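Local coordinates for fructosyl amine:oxygen oxidoreductase (Neosartorya fumigata, PDB 4WCT), which probably uses bound FAD to oxidise fructosyl amines (Amadori products) with molecular oxygen, and so acts as a deglycating enzyme, at residues Ser378-Val383 and Asp402-Lys407; Gly284-Pro289 and Arg337-Asp342; Gly241-Leu246 and Gln317-Pro322. All blocks are in the same frame, centred on the assembly; numbering follows the deposited sequence.

Interaction 1: residues Ser378-Val383 and Asp402-Lys407; sequences SLLVAV and DALESK
Leu380 reaches across from strand 379-383 to the last turn of helix 393-404 and meets Ala403 and Leu404, all three buried. The apolar contacts divide by branch of the leucine. CD1 of Leu380 lies against the methyl CB of Ala403 at 3.8 Å, whereas CD2 of Leu380 approaches CB of Leu404 at 3.9 Å, with the amide N of Leu404 equally near. Leu380 has CG anti to the backbone N (chi1 178°), which carries the isobutyl fork out from the strand so that its two methyls straddle consecutive helix residues. The Leu380 and Leu404 side chains cross obliquely, and CD1 of Leu404 also comes within 4.1 Å of CD2 of Leu380. Ile400, one turn back on the helix, extends the same apolar surface along the strand.

Polar interactions lie apart from this packing and finish the helix. Ser406, with positive phi (57°), is the C-prime residue of a Schellman motif: Lys407 N bonds to Asp402 O at 2.8 Å and Ser406 N to Ala403 O at 3.1 Å. At the same helix end, Arg47 forms salt bridges with Asp402 and Glu405, linking it to the chain just after helix 35-46.

No hydrogen bond joins the segments, so the helix is held on this FAD-domain sheet here by side-chain packing, while its end is closed by its own backbone bonds and by charge pairs with Arg47.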
ATOM      1  N   SER A 378      12.850 -21.289   8.305  1.00 15.61           N
ATOM      2  CA  SER A 378      11.415 -21.504   8.508  1.00 13.17           C
ATOM      3  C   SER A 378      10.646 -20.189   8.539  1.00 14.32           C
ATOM      4  O   SER A 378       9.423 -20.205   8.681  1.00 11.51           O
ATOM      5  CB  SER A 378      11.138 -22.311   9.772  1.00 18.20           C
ATOM      6  OG  SER A 378      11.869 -23.522   9.733  1.00 19.48           O
ATOM      7  N   LEU A 379      11.368 -19.068   8.459  1.00 12.10           N
ATOM      8  CA  LEU A 379      10.738 -17.752   8.419  1.00 11.33           C
ATOM      9  C   LEU A 379      10.694 -17.279   6.972  1.00 13.01           C
ATOM     10  O   LEU A 379      11.726 -17.184   6.308  1.00 12.54           O
ATOM     11  CB  LEU A 379      11.548 -16.762   9.267  1.00 11.85           C
ATOM     12  CG  LEU A 379      11.084 -15.308   9.193  1.00 11.93           C
ATOM     13  CD1 LEU A 379       9.738 -15.140   9.884  1.00 14.05           C
ATOM     14  CD2 LEU A 379      12.117 -14.429   9.873  1.00 14.01           C
ATOM     15  N   LEU A 380       9.514 -16.840   6.551  1.00 10.68           N
ATOM     16  CA  LEU A 380       9.334 -16.153   5.283  1.00 11.63           C
ATOM     17  C   LEU A 380       8.859 -14.731   5.574  1.00 10.66           C
ATOM     18  O   LEU A 380       7.977 -14.551   6.389  1.00 12.97           O
ATOM     19  CB  LEU A 380       8.269 -16.860   4.467  1.00 13.15           C
ATOM     20  CG  LEU A 380       7.921 -16.247   3.114  1.00 14.48           C
ATOM     21  CD1 LEU A 380       9.049 -16.417   2.111  1.00 19.74           C
ATOM     22  CD2 LEU A 380       6.673 -16.918   2.602  1.00 17.24           C
ATOM     23  N   VAL A 381       9.582 -13.757   5.066  1.00 10.76           N
ATOM     24  CA  VAL A 381       9.149 -12.348   5.174  1.00 11.21           C
ATOM     25  C   VAL A 381       8.397 -11.942   3.903  1.00  9.90           C
ATOM     26  O   VAL A 381       8.768 -12.310   2.803  1.00 10.84           O
ATOM     27  CB  VAL A 381      10.335 -11.388   5.474  1.00 10.73           C
ATOM     28  CG1 VAL A 381      11.038 -11.773   6.767  1.00 12.25           C
ATOM     29  CG2 VAL A 381      11.336 -11.313   4.325  1.00 11.34           C
ATOM     30  N   ALA A 382       7.340 -11.160   4.076  1.00  8.77           N
ATOM     31  CA  ALA A 382       6.560 -10.638   2.959  1.00  9.22           C
ATOM     32  C   ALA A 382       6.117  -9.227   3.328  1.00  9.55           C
ATOM     33  O   ALA A 382       5.080  -9.014   3.951  1.00  8.39           O
ATOM     34  CB  ALA A 382       5.367 -11.545   2.649  1.00 10.80           C
ATOM     35  N   VAL A 383       7.023  -8.303   3.034  1.00  8.47           N
ATOM     36  CA  VAL A 383       6.975  -6.934   3.523  1.00  8.76           C
ATOM     37  C   VAL A 383       7.451  -5.989   2.421  1.00  8.69           C
ATOM     38  O   VAL A 383       7.790  -6.406   1.296  1.00  9.01           O
ATOM     39  CB  VAL A 383       7.833  -6.769   4.794  1.00  8.88           C
ATOM     40  CG1 VAL A 383       7.294  -7.625   5.941  1.00  9.53           C
ATOM     41  CG2 VAL A 383       9.282  -7.087   4.528  1.00  8.37           C
ATOM     42  N   ASP A 402       4.283 -19.180  -3.205  1.00 11.89           N
ATOM     43  CA  ASP A 402       5.311 -19.720  -4.085  1.00 12.75           C
ATOM     44  C   ASP A 402       6.691 -19.617  -3.426  1.00 13.94           C
ATOM     45  O   ASP A 402       7.501 -20.536  -3.478  1.00 12.95           O
ATOM     46  CB  ASP A 402       5.368 -18.969  -5.428  1.00 13.60           C
ATOM     47  CG  ASP A 402       4.269 -19.362  -6.413  1.00 16.84           C
ATOM     48  OD1 ASP A 402       3.486 -20.334  -6.172  1.00 16.54           O
ATOM     49  OD2 ASP A 402       4.168 -18.660  -7.446  1.00 19.28           O
ATOM     50  N   ALA A 403       6.971 -18.482  -2.808  1.00 12.31           N
ATOM     51  CA  ALA A 403       8.218 -18.315  -2.079  1.00 12.35           C
ATOM     52  C   ALA A 403       8.320 -19.295  -0.887  1.00 13.67           C
ATOM     53  O   ALA A 403       9.381 -19.865  -0.632  1.00 13.41           O
ATOM     54  CB  ALA A 403       8.330 -16.880  -1.605  1.00 13.68           C
ATOM     55  N   LEU A 404       7.210 -19.529  -0.188  1.00 11.89           N
ATOM     56  CA  LEU A 404       7.167 -20.519   0.885  1.00 13.29           C
ATOM     57  C   LEU A 404       7.523 -21.909   0.344  1.00 13.96           C
ATOM     58  O   LEU A 404       8.269 -22.666   0.987  1.00 16.75           O
ATOM     59  CB  LEU A 404       5.781 -20.583   1.520  1.00 12.90           C
ATOM     60  CG  LEU A 404       5.626 -21.436   2.780  1.00 14.63           C
ATOM     61  CD1 LEU A 404       6.292 -20.803   3.998  1.00 14.63           C
ATOM     62  CD2 LEU A 404       4.164 -21.733   3.067  1.00 15.36           C
ATOM     63  N   GLU A 405       7.102 -22.164  -0.881  1.00 13.44           N
ATOM     64  CA  GLU A 405       7.307 -23.457  -1.530  1.00 14.37           C
ATOM     65  C   GLU A 405       8.572 -23.509  -2.390  1.00 17.60           C
ATOM     66  O   GLU A 405       8.767 -24.470  -3.136  1.00 16.24           O
ATOM     67  CB  GLU A 405       6.084 -23.800  -2.371  1.00 15.22           C
ATOM     68  CG  GLU A 405       4.815 -23.997  -1.566  1.00 14.54           C
ATOM     69  CD  GLU A 405       3.549 -24.166  -2.409  1.00 19.16           C
ATOM     70  OE1 GLU A 405       3.609 -24.086  -3.646  1.00 25.49           O
ATOM     71  OE2 GLU A 405       2.513 -24.518  -1.843  1.00 21.67           O
ATOM     72  N   SER A 406       9.444 -22.515  -2.236  1.00 16.38           N
ATOM     73  CA  SER A 406      10.725 -22.431  -2.951  1.00 17.87           C
ATOM     74  C   SER A 406      10.565 -22.462  -4.449  1.00 18.49           C
ATOM     75  O   SER A 406      11.366 -23.065  -5.150  1.00 18.66           O
ATOM     76  CB  SER A 406      11.664 -23.566  -2.502  1.00 19.52           C
ATOM     77  OG  SER A 406      12.006 -23.390  -1.145  1.00 20.53           O
ATOM     78  N   LYS A 407       9.524 -21.820  -4.964  1.00 16.40           N
ATOM     79  CA  LYS A 407       9.357 -21.717  -6.396  1.00 16.41           C
ATOM     80  C   LYS A 407       8.867 -20.348  -6.854  1.00 14.84           C
ATOM     81  O   LYS A 407       8.155 -20.229  -7.833  1.00 14.61           O
ATOM     82  CB  LYS A 407       8.382 -22.777  -6.868  1.00 18.80           C
ATOM     83  CG  LYS A 407       7.032 -22.725  -6.185  1.00 20.63           C
ATOM     84  CD  LYS A 407       6.205 -23.974  -6.487  1.00 29.90           C
ATOM     85  CE  LYS A 407       4.757 -23.609  -6.726  1.00 35.07           C
ATOM     86  NZ  LYS A 407       3.907 -24.828  -6.824  1.00 42.99           N
TER

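Interaction 2: residues Gly284-Pro289 and Arg337-Asp342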
ATOM      1  N   GLY A 284      -1.328  15.580  -5.520  1.00  8.49           N
ATOM      2  CA  GLY A 284      -2.154  14.539  -4.879  1.00  8.47           C
ATOM      3  C   GLY A 284      -3.030  13.799  -5.859  1.00  7.77           C
ATOM      4  O   GLY A 284      -2.913  13.970  -7.071  1.00  8.51           O
ATOM      5  N   PHE A 285      -4.010  13.099  -5.310  1.00  8.59           N
ATOM      6  CA  PHE A 285      -4.993  12.426  -6.121  1.00  9.33           C
ATOM      7  C   PHE A 285      -6.327  12.359  -5.414  1.00  9.85           C
ATOM      8  O   PHE A 285      -6.403  12.490  -4.202  1.00  8.54           O
ATOM      9  CB  PHE A 285      -4.522  11.031  -6.556  1.00  9.06           C
ATOM     10  CG  PHE A 285      -4.159  10.097  -5.422  1.00 10.72           C
ATOM     11  CD1 PHE A 285      -2.824   9.920  -5.074  1.00 11.20           C
ATOM     12  CD2 PHE A 285      -5.112   9.306  -4.820  1.00 14.70           C
ATOM     13  CE1 PHE A 285      -2.461   9.014  -4.074  1.00 15.35           C
ATOM     14  CE2 PHE A 285      -4.755   8.417  -3.811  1.00 15.22           C
ATOM     15  CZ  PHE A 285      -3.426   8.256  -3.459  1.00 14.06           C
ATOM     16  N   PHE A 286      -7.380  12.083  -6.180  1.00 10.34           N
ATOM     17  CA  PHE A 286      -8.677  11.775  -5.569  1.00  8.71           C
ATOM     18  C   PHE A 286      -9.336  10.646  -6.285  1.00  9.80           C
ATOM     19  O   PHE A 286      -9.010  10.373  -7.445  1.00  9.51           O
ATOM     20  CB  PHE A 286      -9.615  12.988  -5.521  1.00  8.47           C
ATOM     21  CG  PHE A 286     -10.472  13.169  -6.756  1.00  9.17           C
ATOM     22  CD1 PHE A 286     -11.785  12.717  -6.770  1.00 10.02           C
ATOM     23  CD2 PHE A 286     -10.007  13.860  -7.831  1.00 10.25           C
ATOM     24  CE1 PHE A 286     -12.595  12.956  -7.867  1.00  9.99           C
ATOM     25  CE2 PHE A 286     -10.794  14.082  -8.949  1.00 10.56           C
ATOM     26  CZ  PHE A 286     -12.080  13.592  -8.981  1.00 10.35           C
ATOM     27  N   MET A 287     -10.232   9.961  -5.565  1.00 10.80           N
ATOM     28  CA  MET A 287     -11.018   8.897  -6.174  1.00 12.28           C
ATOM     29  C   MET A 287     -12.503   9.119  -5.947  1.00  9.37           C
ATOM     30  O   MET A 287     -12.927   9.905  -5.117  1.00  9.92           O
ATOM     31  CB  MET A 287     -10.579   7.486  -5.733  1.00 14.67           C
ATOM     32  CG  MET A 287      -9.422   6.950  -6.582  1.00 16.41           C
ATOM     33  SD  MET A 287      -8.427   5.542  -6.054  1.00 19.00           S
ATOM     34  CE  MET A 287      -7.358   6.291  -4.829  1.00 21.93           C
ATOM     35  N   GLU A 288     -13.301   8.456  -6.762  1.00  9.96           N
ATOM     36  CA  GLU A 288     -14.702   8.771  -6.742  1.00 10.46           C
ATOM     37  C   GLU A 288     -15.341   8.450  -5.383  1.00 10.15           C
ATOM     38  O   GLU A 288     -14.919   7.544  -4.656  1.00 11.06           O
ATOM     39  CB  GLU A 288     -15.441   8.129  -7.907  1.00 14.04           C
ATOM     40  CG  GLU A 288     -15.677   6.650  -7.780  1.00 14.27           C
ATOM     41  CD  GLU A 288     -16.318   6.067  -9.030  1.00 14.84           C
ATOM     42  OE1 GLU A 288     -17.522   5.804  -9.005  1.00 15.18           O
ATOM     43  OE2 GLU A 288     -15.601   5.900 -10.046  1.00 15.22           O
ATOM     44  N   PRO A 289     -16.408   9.151  -5.057  1.00  9.77           N
ATOM     45  CA  PRO A 289     -17.071   8.960  -3.759  1.00  9.33           C
ATOM     46  C   PRO A 289     -17.520   7.519  -3.539  1.00 11.88           C
ATOM     47  O   PRO A 289     -17.966   6.847  -4.485  1.00 10.82           O
ATOM     48  CB  PRO A 289     -18.269   9.877  -3.853  1.00 11.95           C
ATOM     49  CG  PRO A 289     -17.832  10.944  -4.827  1.00 12.63           C
ATOM     50  CD  PRO A 289     -16.997  10.254  -5.832  1.00 11.71           C
ATOM     51  N   ARG A 337      -6.356  20.733   0.033  1.00  8.97           N
ATOM     52  CA  ARG A 337      -7.228  21.789  -0.436  1.00  7.92           C
ATOM     53  C   ARG A 337      -6.624  22.537  -1.609  1.00  9.00           C
ATOM     54  O   ARG A 337      -7.344  22.969  -2.507  1.00  9.30           O
ATOM     55  CB  ARG A 337      -7.565  22.746   0.706  1.00  9.26           C
ATOM     56  CG  ARG A 337      -8.405  22.110   1.785  1.00  9.76           C
ATOM     57  CD  ARG A 337      -8.897  23.134   2.759  1.00 11.09           C
ATOM     58  NE  ARG A 337      -9.582  22.527   3.901  1.00 10.39           N
ATOM     59  CZ  ARG A 337     -10.813  22.028   3.864  1.00 11.06           C
ATOM     60  NH1 ARG A 337     -11.541  22.125   2.766  1.00  9.79           N
ATOM     61  NH2 ARG A 337     -11.338  21.405   4.926  1.00 10.70           N
ATOM     62  N   ASP A 338      -5.298  22.645  -1.633  1.00  8.48           N
ATOM     63  CA  ASP A 338      -4.585  23.172  -2.793  1.00 10.98           C
ATOM     64  C   ASP A 338      -4.820  22.319  -4.064  1.00  9.74           C
ATOM     65  O   ASP A 338      -5.142  22.855  -5.125  1.00 10.36           O
ATOM     66  CB  ASP A 338      -3.089  23.231  -2.493  1.00 12.43           C
ATOM     67  CG  ASP A 338      -2.264  23.655  -3.703  1.00 19.99           C
ATOM     68  OD1 ASP A 338      -2.315  24.844  -4.056  1.00 25.71           O
ATOM     69  OD2 ASP A 338      -1.630  22.794  -4.364  1.00 22.61           O
ATOM     70  N   PHE A 339      -4.770  20.992  -3.918  1.00  8.56           N
ATOM     71  CA  PHE A 339      -5.104  20.088  -5.015  1.00  8.57           C
ATOM     72  C   PHE A 339      -6.534  20.343  -5.481  1.00  8.75           C
ATOM     73  O   PHE A 339      -6.801  20.433  -6.687  1.00  8.57           O
ATOM     74  CB  PHE A 339      -4.951  18.630  -4.577  1.00  9.31           C
ATOM     75  CG  PHE A 339      -5.468  17.628  -5.565  1.00  8.37           C
ATOM     76  CD1 PHE A 339      -4.656  17.099  -6.557  1.00  7.53           C
ATOM     77  CD2 PHE A 339      -6.756  17.161  -5.461  1.00  9.83           C
ATOM     78  CE1 PHE A 339      -5.134  16.166  -7.463  1.00  7.63           C
ATOM     79  CE2 PHE A 339      -7.265  16.277  -6.391  1.00 10.18           C
ATOM     80  CZ  PHE A 339      -6.442  15.773  -7.411  1.00  8.91           C
ATOM     81  N   LEU A 340      -7.461  20.426  -4.530  1.00  8.71           N
ATOM     82  CA  LEU A 340      -8.871  20.699  -4.870  1.00  8.53           C
ATOM     83  C   LEU A 340      -9.025  22.054  -5.556  1.00  8.86           C
ATOM     84  O   LEU A 340      -9.855  22.182  -6.465  1.00  8.85           O
ATOM     85  CB  LEU A 340      -9.755  20.644  -3.642  1.00  8.75           C
ATOM     86  CG  LEU A 340      -9.936  19.245  -3.040  1.00  9.52           C
ATOM     87  CD1 LEU A 340     -10.673  19.425  -1.737  1.00 11.59           C
ATOM     88  CD2 LEU A 340     -10.689  18.348  -4.009  1.00 10.26           C
ATOM     89  N   HIS A 341      -8.287  23.089  -5.129  1.00  8.27           N
ATOM     90  CA  HIS A 341      -8.432  24.374  -5.791  1.00 11.51           C
ATOM     91  C   HIS A 341      -8.112  24.323  -7.273  1.00 10.11           C
ATOM     92  O   HIS A 341      -8.814  24.931  -8.093  1.00 10.36           O
ATOM     93  CB  HIS A 341      -7.609  25.498  -5.138  1.00 16.27           C
ATOM     94  CG  HIS A 341      -8.143  26.855  -5.479  1.00 28.37           C
ATOM     95  ND1 HIS A 341      -7.769  27.517  -6.631  1.00 28.03           N
ATOM     96  CD2 HIS A 341      -9.235  27.512  -5.011  1.00 37.84           C
ATOM     97  CE1 HIS A 341      -8.580  28.539  -6.838  1.00 24.84           C
ATOM     98  NE2 HIS A 341      -9.470  28.568  -5.862  1.00 35.10           N
ATOM     99  N   ASP A 342      -7.116  23.534  -7.642  1.00  8.39           N
ATOM    100  CA  ASP A 342      -6.709  23.435  -9.023  1.00  8.40           C
ATOM    101  C   ASP A 342      -7.727  22.667  -9.879  1.00  9.48           C
ATOM    102  O   ASP A 342      -7.766  22.865 -11.081  1.00  9.11           O
ATOM    103  CB  ASP A 342      -5.354  22.753  -9.113  1.00  9.66           C
ATOM    104  CG  ASP A 342      -4.180  23.700  -8.901  1.00 11.37           C
ATOM    105  OD1 ASP A 342      -4.370  24.833  -8.383  1.00 12.92           O
ATOM    106  OD2 ASP A 342      -3.048  23.223  -9.127  1.00 11.51           O
TER
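Helix 330-343 packs on strand 284-287 of the large mixed sheet, and the contact centres on Phe339, whose ring is laid against the strand backbone. The axes of the strand and of helix segment 337-342 approach to 8.7 Å at an angle of 72°, and Phe339 supplies nearly all of the helix's side of the contact. Its chi1 of 171° swings the ring out from the helix toward Gly284, the CA atoms of Phe339 and Gly284 being 6.3 Å apart. CE1 of Phe339 lies 3.1 Å from the carbonyl O of Gly284, which approaches the ring obliquely. The backbone N of Phe285 lies over one face of the Phe339 ring, 3.9 Å above its plane and offset toward the rim, and CZ of Phe339 touches CA of Phe285 at 3.9 Å.

Phe286 completes the grip at the ring's edge. CD2 of Phe286 sits near the plane of the Phe339 ring, 3.9 Å from CE2 of Phe339, and the two side chains cross at about a right angle. Leu278 and Ile298 of the flanking strands also touch Phe339, so the ring is set into an apolar surface made by three strands.

Phe285 points from the strand away from the helix, and its side chain comes within about 4 Å of FAD. The strand therefore has the helix on one side and the cofactor on the other, a helix-on-sheet layer backing the flavoenzyme's cofactor site.

Interaction 3: residues Gly241-Leu246 and Gln317-Pro322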
ATOM      1  N   GLY A 241       4.446  -2.461  10.794  1.00  9.10           N
ATOM      2  CA  GLY A 241       4.682  -3.034  12.117  1.00 10.48           C
ATOM      3  C   GLY A 241       5.710  -4.157  12.108  1.00  9.26           C
ATOM      4  O   GLY A 241       6.268  -4.518  13.180  1.00 11.56           O
ATOM      5  N   SER A 242       5.939  -4.757  10.953  1.00  9.21           N
ATOM      6  CA  SER A 242       6.915  -5.855  10.796  1.00  9.34           C
ATOM      7  C   SER A 242       8.299  -5.458  11.296  1.00  9.02           C
ATOM      8  O   SER A 242       9.081  -6.304  11.723  1.00  9.75           O
ATOM      9  CB  SER A 242       7.040  -6.293   9.346  1.00  9.92           C
ATOM     10  OG  SER A 242       5.760  -6.675   8.857  1.00  9.77           O
ATOM     11  N   ASP A 243       8.623  -4.183  11.120  1.00  8.24           N
ATOM     12  CA  ASP A 243       9.963  -3.703  11.389  1.00  9.43           C
ATOM     13  C   ASP A 243      10.367  -3.827  12.837  1.00 11.52           C
ATOM     14  O   ASP A 243      11.554  -3.710  13.141  1.00 12.35           O
ATOM     15  CB  ASP A 243      10.036  -2.218  10.937  1.00 10.58           C
ATOM     16  CG  ASP A 243      11.451  -1.695  10.802  1.00 11.34           C
ATOM     17  OD1 ASP A 243      12.329  -2.411  10.267  1.00 11.62           O
ATOM     18  OD2 ASP A 243      11.642  -0.489  11.164  1.00 12.51           O
ATOM     19  N   SER A 244       9.395  -3.944  13.746  1.00 11.99           N
ATOM     20  CA  SER A 244       9.681  -4.094  15.172  1.00 13.09           C
ATOM     21  C   SER A 244       9.857  -5.556  15.612  1.00 13.82           C
ATOM     22  O   SER A 244      10.328  -5.813  16.734  1.00 16.18           O
ATOM     23  CB  SER A 244       8.584  -3.424  15.998  1.00 15.97           C
ATOM     24  OG  SER A 244       7.407  -4.205  15.945  1.00 21.16           O
ATOM     25  N   LEU A 245       9.604  -6.506  14.711  1.00 11.10           N
ATOM     26  CA  LEU A 245       9.547  -7.926  15.067  1.00 11.25           C
ATOM     27  C   LEU A 245      10.732  -8.722  14.564  1.00 13.16           C
ATOM     28  O   LEU A 245      10.913  -9.873  14.936  1.00 14.73           O
ATOM     29  CB  LEU A 245       8.257  -8.558  14.523  1.00 12.83           C
ATOM     30  CG  LEU A 245       6.984  -8.008  15.136  1.00 14.18           C
ATOM     31  CD1 LEU A 245       5.803  -8.680  14.474  1.00 15.22           C
ATOM     32  CD2 LEU A 245       6.936  -8.239  16.640  1.00 15.08           C
ATOM     33  N   LEU A 246      11.531  -8.112  13.703  1.00 11.79           N
ATOM     34  CA  LEU A 246      12.718  -8.736  13.142  1.00 11.70           C
ATOM     35  C   LEU A 246      13.709  -7.620  12.862  1.00 13.36           C
ATOM     36  O   LEU A 246      13.302  -6.530  12.479  1.00 12.27           O
ATOM     37  CB  LEU A 246      12.370  -9.465  11.851  1.00 10.71           C
ATOM     38  CG  LEU A 246      13.496 -10.124  11.073  1.00 13.07           C
ATOM     39  CD1 LEU A 246      13.888 -11.414  11.787  1.00 13.14           C
ATOM     40  CD2 LEU A 246      13.076 -10.400   9.638  1.00 13.38           C
ATOM     41  N   GLN A 317      21.583   6.225  16.400  1.00 14.00           N
ATOM     42  CA  GLN A 317      20.828   6.156  15.145  1.00 12.89           C
ATOM     43  C   GLN A 317      19.334   6.205  15.383  1.00 12.20           C
ATOM     44  O   GLN A 317      18.885   6.096  16.512  1.00 12.86           O
ATOM     45  CB  GLN A 317      21.169   4.870  14.394  1.00 12.98           C
ATOM     46  CG  GLN A 317      22.655   4.758  14.072  1.00 18.74           C
ATOM     47  CD  GLN A 317      22.974   3.607  13.161  1.00 20.99           C
ATOM     48  OE1 GLN A 317      22.270   3.371  12.184  1.00 18.92           O
ATOM     49  NE2 GLN A 317      24.035   2.862  13.479  1.00 19.64           N
ATOM     50  N   GLU A 318      18.608   6.488  14.311  1.00 13.33           N
ATOM     51  CA  GLU A 318      17.152   6.680  14.347  1.00 13.76           C
ATOM     52  C   GLU A 318      16.487   5.478  13.718  1.00 12.96           C
ATOM     53  O   GLU A 318      17.008   4.911  12.763  1.00 12.03           O
ATOM     54  CB  GLU A 318      16.736   7.888  13.494  1.00 18.28           C
ATOM     55  CG  GLU A 318      17.406   9.209  13.796  1.00 25.40           C
ATOM     56  CD  GLU A 318      17.104  10.248  12.723  1.00 23.67           C
ATOM     57  OE1 GLU A 318      16.397  11.184  13.065  1.00 27.18           O
ATOM     58  OE2 GLU A 318      17.490  10.072  11.532  1.00 29.70           O
ATOM     59  N   LYS A 319      15.245   5.264  14.105  1.00 11.42           N
ATOM     60  CA  LYS A 319      14.393   4.261  13.498  1.00 12.47           C
ATOM     61  C   LYS A 319      12.952   4.815  13.576  1.00 11.81           C
ATOM     62  O   LYS A 319      12.459   5.122  14.657  1.00 12.29           O
ATOM     63  CB  LYS A 319      14.499   2.958  14.301  1.00 13.93           C
ATOM     64  CG  LYS A 319      13.827   1.743  13.678  1.00 15.01           C
ATOM     65  CD  LYS A 319      14.279   0.421  14.312  1.00 16.83           C
ATOM     66  CE  LYS A 319      13.607  -0.758  13.616  1.00 16.30           C
ATOM     67  NZ  LYS A 319      13.777  -2.073  14.275  1.00 20.90           N
ATOM     68  N   SER A 320      12.254   4.806  12.439  1.00 10.78           N
ATOM     69  CA  SER A 320      10.879   5.295  12.353  1.00  9.44           C
ATOM     70  C   SER A 320       9.861   4.288  12.919  1.00 11.99           C
ATOM     71  O   SER A 320       9.853   3.119  12.527  1.00 10.21           O
ATOM     72  CB  SER A 320      10.541   5.577  10.887  1.00 11.36           C
ATOM     73  OG  SER A 320       9.229   6.149  10.786  1.00 11.13           O
ATOM     74  N   VAL A 321       9.034   4.747  13.849  1.00 10.64           N
ATOM     75  CA  VAL A 321       8.061   3.899  14.534  1.00 10.75           C
ATOM     76  C   VAL A 321       6.658   4.405  14.252  1.00  9.15           C
ATOM     77  O   VAL A 321       6.287   5.495  14.674  1.00 11.05           O
ATOM     78  CB  VAL A 321       8.272   3.901  16.060  1.00 14.44           C
ATOM     79  CG1 VAL A 321       7.291   2.922  16.701  1.00 18.29           C
ATOM     80  CG2 VAL A 321       9.713   3.504  16.347  1.00 16.31           C
ATOM     81  N   PRO A 322       5.809   3.551  13.688  1.00 10.08           N
ATOM     82  CA  PRO A 322       4.424   3.978  13.468  1.00 10.52           C
ATOM     83  C   PRO A 322       3.649   4.235  14.727  1.00 11.36           C
ATOM     84  O   PRO A 322       3.901   3.612  15.765  1.00 12.46           O
ATOM     85  CB  PRO A 322       3.796   2.799  12.708  1.00 10.46           C
ATOM     86  CG  PRO A 322       4.953   2.065  12.107  1.00 11.99           C
ATOM     87  CD  PRO A 322       6.099   2.248  13.073  1.00 11.02           C
TER
HETATM   88  O   HOH W   1      14.145  -3.897  11.614  1.00 10.52           O
HETATM   89  O   HOH W   2      10.032   0.491  13.219  1.00 11.39           O
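Asp243 and Lys319 extend toward each other from opposite directions, joining the loop that follows strand 233-236 of the FAD-binding, Rossmann-type sheet to edge strand 318-320 of the second, mixed sheet. Lys319 is fully extended from its backbone outward, every side-chain torsion within about 16° of 180°, and this straight chain carries its ammonium past the carboxylate to the backbone of the loop.

The direct hydrogen bond is therefore made with a carbonyl: Lys319 NZ donates to Asp243 O over 3.0 Å. The C=O...N angle is 150° and the donor is tilted 29° from the carbonyl plane. The carboxylate lies alongside the end of the lysine chain, where Asp243 OD2 is 3.2 Å from Lys319 CE but 4.1 Å from Lys319 NZ. The opposite charges are close enough that they probably attract, although the charged atoms themselves are not in contact.

Two waters complete the junction. One receives a bond from Lys319 NZ and donates to Asp243 OD1 and Leu246 O; further acceptors compete for its protons, so these two bonds need not hold at once. It connects the ammonium with the carboxylate and with the backbone of Leu246, next to Leu245, which touches FAD. The lysine is thus served by a carbonyl and a water, and water is within bonding distance of each carboxylate oxygen. Nearby, the Ser320 hydroxyl is hydrogen-bonded elsewhere, giving a proton to Pro254 O and accepting one from Asn307 N, while the carbonyl of Ser320 turns to the second water. That water bridges the segments by donating to Asp243 OD2 at 2.8 Å and to Ser320 O at 2.7 Å.

In the fold
Interactions 1 and 3 are neighbours, their centres about 21 Å apart, and they touch directly: Val383 CG1 packs on Ser242 OG at 3.4 Å and Val381 CG1 on Leu246 CD2 at 3.8 Å. Strand 379-383 thus bears the helix of interaction 1 on one side and the 241-246 loop on the other. Interaction 2 lies across the chain's centre from interaction 1, about 39 Å between centres, and about 31 Å from the centre of interaction 3. Interactions 2 and 3 reach the same mixed sheet, and their segments alternate along the chain; both close before interaction 1 opens. The chain thus leaves the FAD-binding sheet, builds part of the mixed sheet and then returns to the FAD-binding sheet.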